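Local structure of Lin2891 protein (Listeria innocua, 3DB0) at residues B[10-22]-B[33-45]. The protein is probably a pyridoxamine 5'-phosphate oxidase-like flavoprotein that binds FMN in a split barrel. Numbering follows the deposited sequence.
Sequences ILAILEQHQVGVL and RYMTFLHDGLTLY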
loop_
_atom_site.group_PDB
_atom_site.type_symbol
_atom_site.label_atom_id
_atom_site.label_comp_id
_atom_site.label_asym_id
_atom_site.label_seq_id
_atom_site.Cartn_x
_atom_site.Cartn_y
_atom_site.Cartn_z
ATOM N N ILE B 10 14.941 -11.584 -1.987
ATOM C CA ILE B 10 14.242 -11.347 -0.722
ATOM C C ILE B 10 14.016 -9.856 -0.607
ATOM O O ILE B 10 12.905 -9.407 -0.341
ATOM C CB ILE B 10 15.029 -11.919 0.475
ATOM C CG1 ILE B 10 15.045 -13.425 0.421
ATOM C CG2 ILE B 10 14.421 -11.509 1.855
ATOM C CD1 ILE B 10 16.092 -14.076 1.284
ATOM N N LEU B 11 15.062 -9.064 -0.862
ATOM C CA LEU B 11 14.964 -7.605 -0.711
ATOM C C LEU B 11 13.977 -6.985 -1.654
ATOM O O LEU B 11 13.254 -6.035 -1.304
ATOM C CB LEU B 11 16.338 -6.945 -0.871
ATOM C CG LEU B 11 17.251 -7.182 0.310
ATOM C CD1 LEU B 11 18.705 -6.834 -0.003
ATOM C CD2 LEU B 11 16.708 -6.331 1.455
ATOM N N ALA B 12 13.924 -7.536 -2.864
ATOM C CA ALA B 12 13.022 -7.026 -3.899
ATOM C C ALA B 12 11.581 -7.181 -3.404
ATOM O O ALA B 12 10.761 -6.261 -3.505
ATOM C CB ALA B 12 13.249 -7.775 -5.259
ATOM N N ILE B 13 11.295 -8.324 -2.784
ATOM C CA ILE B 13 9.943 -8.581 -2.319
ATOM C C ILE B 13 9.622 -7.603 -1.139
ATOM O O ILE B 13 8.526 -7.018 -1.069
ATOM C CB ILE B 13 9.761 -10.033 -1.895
ATOM C CG1 ILE B 13 9.868 -11.013 -3.082
ATOM C CG2 ILE B 13 8.402 -10.190 -1.232
ATOM C CD1 ILE B 13 9.854 -12.486 -2.684
ATOM N N LEU B 14 10.608 -7.398 -0.261
ATOM C CA LEU B 14 10.447 -6.462 0.869
ATOM C C LEU B 14 10.327 -5.021 0.369
ATOM O O LEU B 14 9.635 -4.225 0.966
ATOM C CB LEU B 14 11.628 -6.537 1.870
ATOM C CG LEU B 14 11.771 -7.846 2.658
ATOM C CD1 LEU B 14 13.002 -7.872 3.553
ATOM C CD2 LEU B 14 10.443 -8.113 3.466
ATOM N N GLU B 15 11.000 -4.686 -0.725
ATOM C CA GLU B 15 10.962 -3.309 -1.186
ATOM C C GLU B 15 9.621 -2.962 -1.779
ATOM O O GLU B 15 9.169 -1.815 -1.693
ATOM C CB GLU B 15 12.097 -3.035 -2.189
ATOM C CG GLU B 15 13.471 -3.280 -1.589
ATOM C CD GLU B 15 14.581 -3.222 -2.587
ATOM O OE1 GLU B 15 14.290 -3.345 -3.796
ATOM O OE2 GLU B 15 15.755 -3.097 -2.159
ATOM N N GLN B 16 8.956 -3.980 -2.305
ATOM C CA GLN B 16 7.697 -3.804 -2.989
ATOM C C GLN B 16 6.485 -4.060 -2.155
ATOM O O GLN B 16 5.387 -3.873 -2.623
ATOM C CB GLN B 16 7.704 -4.692 -4.215
ATOM C CG GLN B 16 8.860 -4.312 -5.128
ATOM C CD GLN B 16 9.369 -5.473 -5.945
ATOM O OE1 GLN B 16 8.689 -6.491 -6.073
ATOM N NE2 GLN B 16 10.589 -5.344 -6.476
ATOM N N HIS B 17 6.670 -4.471 -0.899
ATOM C CA HIS B 17 5.520 -4.747 -0.023
ATOM C C HIS B 17 5.729 -4.213 1.391
ATOM O O HIS B 17 6.741 -4.451 2.018
ATOM C CB HIS B 17 5.228 -6.253 0.072
ATOM C CG HIS B 17 4.983 -6.890 -1.247
ATOM N ND1 HIS B 17 6.004 -7.305 -2.074
ATOM C CD2 HIS B 17 3.836 -7.136 -1.910
ATOM C CE1 HIS B 17 5.488 -7.796 -3.185
ATOM N NE2 HIS B 17 4.176 -7.699 -3.113
ATOM N N GLN B 18 4.723 -3.518 1.879
ATOM C CA GLN B 18 4.760 -2.964 3.199
ATOM C C GLN B 18 3.648 -3.559 4.075
ATOM O O GLN B 18 3.542 -3.203 5.235
ATOM C CB GLN B 18 4.603 -1.463 3.163
ATOM C CG GLN B 18 5.893 -0.716 2.856
ATOM C CD GLN B 18 5.741 0.798 3.059
ATOM O OE1 GLN B 18 4.629 1.313 3.196
ATOM N NE2 GLN B 18 6.865 1.511 3.070
ATOM N N VAL B 19 2.779 -4.385 3.502
ATOM C CA VAL B 19 1.760 -5.056 4.316
ATOM C C VAL B 19 2.068 -6.552 4.344
ATOM O O VAL B 19 2.367 -7.168 3.322
ATOM C CB VAL B 19 0.316 -4.817 3.810
ATOM C CG1 VAL B 19 -0.697 -5.596 4.641
ATOM C CG2 VAL B 19 -0.043 -3.351 3.798
ATOM N N GLY B 20 1.997 -7.133 5.523
ATOM C CA GLY B 20 2.215 -8.548 5.671
ATOM C C GLY B 20 1.356 -9.051 6.786
ATOM O O GLY B 20 0.607 -8.282 7.415
ATOM N N VAL B 21 1.474 -10.345 7.033
ATOM C CA VAL B 21 0.750 -11.013 8.113
ATOM C C VAL B 21 1.747 -11.353 9.235
ATOM O O VAL B 21 2.748 -12.013 8.998
ATOM C CB VAL B 21 0.050 -12.341 7.583
ATOM C CG1 VAL B 21 -0.670 -13.083 8.689
ATOM C CG2 VAL B 21 -0.932 -12.053 6.425
ATOM N N LEU B 22 1.509 -10.854 10.441
ATOM C CA LEU B 22 2.315 -11.247 11.569
ATOM C C LEU B 22 1.571 -12.331 12.327
ATOM O O LEU B 22 0.406 -12.146 12.654
ATOM C CB LEU B 22 2.489 -10.104 12.578
ATOM C CG LEU B 22 3.340 -10.574 13.774
ATOM C CD1 LEU B 22 4.857 -10.674 13.413
ATOM C CD2 LEU B 22 3.120 -9.654 14.893
ATOM N N ARG B 33 -2.396 -11.306 12.226
ATOM C CA ARG B 33 -2.869 -9.974 11.930
ATOM C C ARG B 33 -2.135 -9.360 10.756
ATOM O O ARG B 33 -0.964 -9.592 10.562
ATOM C CB ARG B 33 -2.674 -9.039 13.128
ATOM C CG ARG B 33 -3.239 -9.546 14.435
ATOM C CD ARG B 33 -2.862 -8.619 15.561
ATOM N NE ARG B 33 -3.448 -8.992 16.862
ATOM C CZ ARG B 33 -2.855 -9.753 17.778
ATOM N NH1 ARG B 33 -1.689 -10.281 17.523
ATOM N NH2 ARG B 33 -3.456 -10.019 18.927
ATOM N N TYR B 34 -2.866 -8.563 9.994
ATOM C CA TYR B 34 -2.295 -7.818 8.890
ATOM C C TYR B 34 -1.724 -6.539 9.451
ATOM O O TYR B 34 -2.300 -5.911 10.339
ATOM C CB TYR B 34 -3.301 -7.447 7.824
ATOM C CG TYR B 34 -3.604 -8.550 6.870
ATOM C CD1 TYR B 34 -2.735 -8.871 5.865
ATOM C CD2 TYR B 34 -4.749 -9.318 7.010
ATOM C CE1 TYR B 34 -3.011 -9.887 4.996
ATOM C CE2 TYR B 34 -5.013 -10.372 6.139
ATOM C CZ TYR B 34 -4.165 -10.634 5.154
ATOM O OH TYR B 34 -4.393 -11.682 4.288
HETATM N N MSE B 35 -0.546 -6.177 8.991
HETATM C CA MSE B 35 0.009 -4.910 9.405
HETATM C C MSE B 35 1.148 -4.426 8.496
HETATM O O MSE B 35 1.587 -5.115 7.570
HETATM C CB MSE B 35 0.469 -4.950 10.863
HETATM C CG MSE B 35 1.622 -5.958 11.072
HETATM SE SE MSE B 35 2.055 -6.335 12.902
HETATM C CE MSE B 35 0.378 -7.323 13.285
ATOM N N THR B 36 1.572 -3.204 8.781
ATOM C CA THR B 36 2.617 -2.517 8.019
ATOM C C THR B 36 3.960 -2.887 8.593
ATOM O O THR B 36 4.155 -2.920 9.837
ATOM C CB THR B 36 2.404 -0.990 8.031
ATOM O OG1 THR B 36 1.120 -0.749 7.494
ATOM C CG2 THR B 36 3.456 -0.202 7.176
ATOM N N PHE B 37 4.831 -3.240 7.648
ATOM C CA PHE B 37 6.218 -3.553 7.877
ATOM C C PHE B 37 7.145 -2.623 7.114
ATOM O O PHE B 37 7.038 -2.509 5.896
ATOM C CB PHE B 37 6.529 -4.980 7.440
ATOM C CG PHE B 37 5.842 -6.032 8.285
ATOM C CD1 PHE B 37 6.428 -6.499 9.472
ATOM C CD2 PHE B 37 4.591 -6.479 7.964
ATOM C CE1 PHE B 37 5.796 -7.446 10.255
ATOM C CE2 PHE B 37 3.940 -7.410 8.773
ATOM C CZ PHE B 37 4.544 -7.884 9.915
ATOM N N LEU B 38 8.072 -2.000 7.843
ATOM C CA LEU B 38 9.213 -1.296 7.244
ATOM C C LEU B 38 10.390 -2.276 7.346
ATOM O O LEU B 38 10.362 -3.250 8.129
ATOM C CB LEU B 38 9.537 0.006 8.025
ATOM C CG LEU B 38 8.315 0.946 8.085
ATOM C CD1 LEU B 38 8.586 2.329 8.636
ATOM C CD2 LEU B 38 7.811 1.127 6.698
ATOM N N HIS B 39 11.439 -2.076 6.565
ATOM C CA HIS B 39 12.622 -2.906 6.724
ATOM C C HIS B 39 13.872 -2.072 6.516
ATOM O O HIS B 39 13.872 -1.012 5.926
ATOM C CB HIS B 39 12.618 -4.053 5.714
ATOM C CG HIS B 39 12.827 -3.578 4.324
ATOM N ND1 HIS B 39 14.038 -3.697 3.674
ATOM C CD2 HIS B 39 12.035 -2.828 3.521
ATOM C CE1 HIS B 39 13.952 -3.105 2.498
ATOM N NE2 HIS B 39 12.749 -2.569 2.385
ATOM N N ASP B 40 14.917 -2.587 7.088
ATOM C CA ASP B 40 16.241 -2.076 7.011
ATOM C C ASP B 40 17.041 -3.314 6.714
ATOM O O ASP B 40 17.377 -4.125 7.605
ATOM C CB ASP B 40 16.703 -1.489 8.337
ATOM C CG ASP B 40 18.187 -1.078 8.284
ATOM O OD1 ASP B 40 18.612 -0.679 7.202
ATOM O OD2 ASP B 40 18.913 -1.184 9.284
ATOM N N GLY B 41 17.347 -3.509 5.453
ATOM C CA GLY B 41 18.017 -4.748 5.108
ATOM C C GLY B 41 16.979 -5.819 5.355
ATOM O O GLY B 41 15.789 -5.621 5.068
ATOM N N LEU B 42 17.413 -6.934 5.923
ATOM C CA LEU B 42 16.495 -8.042 6.206
ATOM C C LEU B 42 15.840 -7.919 7.593
ATOM O O LEU B 42 15.030 -8.780 7.996
ATOM C CB LEU B 42 17.172 -9.398 6.039
ATOM C CG LEU B 42 17.812 -9.723 4.682
ATOM C CD1 LEU B 42 18.223 -11.171 4.724
ATOM C CD2 LEU B 42 16.900 -9.444 3.506
ATOM N N THR B 43 16.146 -6.836 8.299
ATOM C CA THR B 43 15.454 -6.555 9.588
ATOM C C THR B 43 14.092 -5.865 9.357
ATOM O O THR B 43 13.979 -4.892 8.619
ATOM C CB THR B 43 16.331 -5.763 10.569
ATOM O OG1 THR B 43 17.449 -6.576 10.953
ATOM C CG2 THR B 43 15.569 -5.392 11.852
ATOM N N LEU B 44 13.054 -6.399 9.986
ATOM C CA LEU B 44 11.721 -5.837 9.867
ATOM C C LEU B 44 11.323 -5.061 11.129
ATOM O O LEU B 44 11.815 -5.320 12.252
ATOM C CB LEU B 44 10.692 -6.918 9.607
ATOM C CG LEU B 44 10.756 -7.773 8.337
ATOM C CD1 LEU B 44 9.510 -8.626 8.266
ATOM C CD2 LEU B 44 10.862 -7.014 7.071
ATOM N N TYR B 45 10.491 -4.055 10.912
ATOM C CA TYR B 45 9.993 -3.189 11.986
ATOM C C TYR B 45 8.510 -3.008 11.736
ATOM O O TYR B 45 8.047 -2.878 10.602
ATOM C CB TYR B 45 10.686 -1.815 12.013
ATOM C CG TYR B 45 12.177 -1.843 12.304
ATOM C CD1 TYR B 45 12.656 -1.977 13.605
ATOM C CD2 TYR B 45 13.089 -1.657 11.303
ATOM C CE1 TYR B 45 14.023 -1.989 13.881
ATOM C CE2 TYR B 45 14.453 -1.656 11.561
ATOM C CZ TYR B 45 14.912 -1.830 12.848
ATOM O OH TYR B 45 16.245 -1.875 13.095
HETATM O O HOH W 1 8.788 -3.562 3.846
HETATM O O HOH W 2 0.046 -10.980 15.467
#
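Backbone pairing joins G20 to M35 and L22 to R33, each through reciprocal N-H...O bonds, in an antiparallel ladder; just beyond the V19-T36 pair, F37 N reaches Q18 O (2.7 Å). Two waters extend the polar seam: one lies 2.9 Å from both H17 O and F37 O, the other bridges L22 O to NH1 of R33, whose guanidinium also forms a salt bridge with E57.

Apolar contacts divide between the two sheet faces. On one, V21 CG2 lies 3.3 Å from Y34 CE1, while the Y34 ring also stacks on Y70 of a second subunit. On the other, the selenomethionine M35 bends at chi3 (69°), bringing CE against L22 CB at 3.6 Å. The F37 ring turns its edge to the strand, with G20 N near its plane (3.6 Å from CD2).

Farther along, helix 10-16 covers the next hairpin. H39, its CG set between backbone N and carbonyl carbon (chi1 69°), receives L14 CB over the centre of its ring in a CH-pi contact; ND1 donates in plane to a lone pair of G41 O, fixing the ring's rotation. L42 CD2 meets I10 CG2 (3.6 Å) and L11 CD2, and L14 CD2 packs on L44 CD2 (3.8 Å).

An N-terminal helix laid over meandering antiparallel strands of a closed barrel is consistent with the FMN-binding split barrel of the pyridoxamine 5'-phosphate oxidase family.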